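Local coordinates for protein actibind (Aspergillus niger, PDB 3D3Z) that cleaves RNA as a T2-family ribonuclease, probably without strict base specificity but with a preference for adenylic acid, at residues A[182-188]-A[199-203]. Coordinates in Å, arbitrary orientation, origin at the centre of the assembly. Residues are numbered along the deposited sequence.
Sequences HDGYPPY and LYYYF
This contact lies at the open end of the beta hairpin formed by strands 188-192 and 195-206, in the antiparallel sheet of the RNase T2 fold. The 182-188 segment leads from helix 171-179 into strand 188-192. It makes a type I' turn from His182 to Tyr185, closed by Tyr185 N to His182 O at 3.0 Å. Asp183 and Gly184 hold positive phi. Two extended prolines then bring the chain alongside segment 199-203 of strand 195-206.

Tyr188 pairs with Tyr200 as an antiparallel hydrogen-bonded pair, CA to CA 4.8 Å. Tyr200 N donates to Tyr188 O at 3.0 Å. Tyr188 N returns a weak bond to Tyr200 O at 2.9 Å. Both side chains lie on the same sheet face. Tyr188 is t and Tyr200 is m, and their rings meet obliquely, CD2 to CD2 3.6 Å. The Tyr200 side chain is about 5 Å from that of His51, a predicted active-site residue.

One residue before Tyr188, Pro187 lies opposite Tyr201, CA to CA 4.5 Å, and lays CB over the Tyr201 ring in a CH-pi contact, 4.0 Å from CB to the centroid. Tyr201 OH is hydrogen-bonded to Ser152 OG. A water accepts from Tyr202 N at 3.3 Å and donates to Pro186 O at 2.8 Å.

His182, chi1 t, centres an aromatic cluster with two T-shaped pairs. It also makes a weak bond, 2.6 Å from His182 NE2 to Tyr202 O, whose position is less certain. Tyr201 points its edge at the imidazole face. The imidazole edge meets the Phe203 face, His182 CE1 to Phe203 CZ 3.4 Å.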
loop_
_atom_site.group_PDB
_atom_site.type_symbol
_atom_site.label_atom_id
_atom_site.label_comp_id
_atom_site.label_asym_id
_atom_site.label_seq_id
_atom_site.Cartn_x
_atom_site.Cartn_y
_atom_site.Cartn_z
ATOM N N HIS A 182 11.746 6.636 -3.914
ATOM C CA HIS A 182 11.413 6.516 -2.505
ATOM C C HIS A 182 12.530 7.120 -1.648
ATOM O O HIS A 182 12.859 6.609 -0.554
ATOM C CB HIS A 182 11.159 5.049 -2.152
ATOM C CG HIS A 182 10.507 4.821 -0.814
ATOM N ND1 HIS A 182 9.264 5.335 -0.483
ATOM C CD2 HIS A 182 10.892 4.072 0.246
ATOM C CE1 HIS A 182 8.944 4.949 0.743
ATOM N NE2 HIS A 182 9.905 4.169 1.202
ATOM N N ASP A 183 13.102 8.214 -2.148
ATOM C CA ASP A 183 14.067 9.012 -1.394
ATOM C C ASP A 183 15.351 8.256 -1.028
ATOM O O ASP A 183 15.959 8.527 0.010
ATOM C CB ASP A 183 13.406 9.542 -0.114
ATOM C CG ASP A 183 14.026 10.834 0.365
ATOM O OD1 ASP A 183 14.230 11.721 -0.483
ATOM O OD2 ASP A 183 14.289 10.973 1.582
ATOM N N GLY A 184 15.748 7.305 -1.862
ATOM C CA GLY A 184 16.904 6.452 -1.581
ATOM C C GLY A 184 16.704 5.308 -0.602
ATOM O O GLY A 184 17.647 4.571 -0.308
ATOM N N TYR A 185 15.483 5.141 -0.096
ATOM C CA TYR A 185 15.127 3.967 0.686
ATOM C C TYR A 185 14.495 2.917 -0.212
ATOM O O TYR A 185 13.452 3.160 -0.827
ATOM C CB TYR A 185 14.150 4.320 1.777
ATOM C CG TYR A 185 14.741 5.170 2.846
ATOM C CD1 TYR A 185 15.535 4.613 3.838
ATOM C CD2 TYR A 185 14.508 6.539 2.882
ATOM C CE1 TYR A 185 16.081 5.403 4.878
ATOM C CE2 TYR A 185 15.066 7.343 3.900
ATOM C CZ TYR A 185 15.849 6.760 4.895
ATOM O OH TYR A 185 16.403 7.533 5.896
ATOM N N PRO A 186 15.145 1.746 -0.330
ATOM C CA PRO A 186 14.547 0.669 -1.100
ATOM C C PRO A 186 13.303 0.120 -0.415
ATOM O O PRO A 186 13.228 0.159 0.803
ATOM C CB PRO A 186 15.643 -0.419 -1.137
ATOM C CG PRO A 186 16.668 0.001 -0.201
ATOM C CD PRO A 186 16.471 1.393 0.216
ATOM N N PRO A 187 12.354 -0.415 -1.200
ATOM C CA PRO A 187 11.245 -1.177 -0.578
ATOM C C PRO A 187 11.758 -2.544 -0.091
ATOM O O PRO A 187 12.832 -2.955 -0.499
ATOM C CB PRO A 187 10.263 -1.347 -1.734
ATOM C CG PRO A 187 11.141 -1.342 -2.967
ATOM C CD PRO A 187 12.247 -0.360 -2.673
ATOM N N TYR A 188 11.016 -3.234 0.765
ATOM C CA TYR A 188 11.044 -4.691 0.736
ATOM C C TYR A 188 10.754 -5.217 -0.690
ATOM O O TYR A 188 9.785 -4.819 -1.336
ATOM C CB TYR A 188 10.071 -5.288 1.741
ATOM C CG TYR A 188 9.910 -6.769 1.593
ATOM C CD1 TYR A 188 10.822 -7.668 2.190
ATOM C CD2 TYR A 188 8.856 -7.300 0.844
ATOM C CE1 TYR A 188 10.658 -9.061 2.037
ATOM C CE2 TYR A 188 8.692 -8.672 0.690
ATOM C CZ TYR A 188 9.600 -9.543 1.278
ATOM O OH TYR A 188 9.375 -10.899 1.107
ATOM N N LEU A 199 6.192 -5.850 -3.417
ATOM C CA LEU A 199 6.956 -4.680 -2.960
ATOM C C LEU A 199 6.250 -4.050 -1.745
ATOM O O LEU A 199 4.983 -3.942 -1.704
ATOM C CB LEU A 199 7.132 -3.664 -4.086
ATOM C CG LEU A 199 7.902 -4.027 -5.367
ATOM C CD1 LEU A 199 7.835 -2.905 -6.382
ATOM C CD2 LEU A 199 9.379 -4.393 -5.053
ATOM N N TYR A 200 7.031 -3.745 -0.694
ATOM C CA TYR A 200 6.552 -2.910 0.445
ATOM C C TYR A 200 7.395 -1.639 0.558
ATOM O O TYR A 200 8.585 -1.681 0.904
ATOM C CB TYR A 200 6.597 -3.580 1.812
ATOM C CG TYR A 200 6.176 -5.021 1.997
ATOM C CD1 TYR A 200 5.345 -5.711 1.086
ATOM C CD2 TYR A 200 6.594 -5.712 3.136
ATOM C CE1 TYR A 200 4.983 -7.026 1.316
ATOM C CE2 TYR A 200 6.231 -7.022 3.365
ATOM C CZ TYR A 200 5.420 -7.678 2.471
ATOM O OH TYR A 200 5.063 -8.992 2.740
ATOM N N TYR A 201 6.768 -0.502 0.271
ATOM C CA TYR A 201 7.388 0.811 0.475
ATOM C C TYR A 201 6.998 1.344 1.844
ATOM O O TYR A 201 5.815 1.537 2.122
ATOM C CB TYR A 201 6.955 1.768 -0.622
ATOM C CG TYR A 201 7.342 1.447 -2.045
ATOM C CD1 TYR A 201 8.519 1.977 -2.610
ATOM C CD2 TYR A 201 6.512 0.707 -2.879
ATOM C CE1 TYR A 201 8.835 1.755 -3.937
ATOM C CE2 TYR A 201 6.850 0.475 -4.188
ATOM C CZ TYR A 201 8.031 0.968 -4.697
ATOM O OH TYR A 201 8.380 0.771 -6.001
ATOM N N TYR A 202 8.002 1.581 2.700
ATOM C CA TYR A 202 7.804 2.020 4.079
ATOM C C TYR A 202 7.834 3.543 4.178
ATOM O O TYR A 202 8.544 4.238 3.416
ATOM C CB TYR A 202 8.860 1.436 5.026
ATOM C CG TYR A 202 8.800 -0.076 5.204
ATOM C CD1 TYR A 202 8.407 -0.639 6.395
ATOM C CD2 TYR A 202 9.171 -0.942 4.169
ATOM C CE1 TYR A 202 8.343 -2.046 6.556
ATOM C CE2 TYR A 202 9.127 -2.353 4.328
ATOM C CZ TYR A 202 8.732 -2.877 5.520
ATOM O OH TYR A 202 8.685 -4.249 5.666
ATOM N N PHE A 203 7.013 4.044 5.096
ATOM C CA PHE A 203 6.834 5.484 5.331
ATOM C C PHE A 203 6.626 5.743 6.809
ATOM O O PHE A 203 6.045 4.939 7.566
ATOM C CB PHE A 203 5.574 6.004 4.631
ATOM C CG PHE A 203 5.669 6.051 3.164
ATOM C CD1 PHE A 203 6.223 7.146 2.543
ATOM C CD2 PHE A 203 5.181 4.998 2.395
ATOM C CE1 PHE A 203 6.288 7.203 1.203
ATOM C CE2 PHE A 203 5.263 5.054 1.055
ATOM C CZ PHE A 203 5.802 6.153 0.459
HETATM O O HOH W 1 11.244 1.413 2.302
#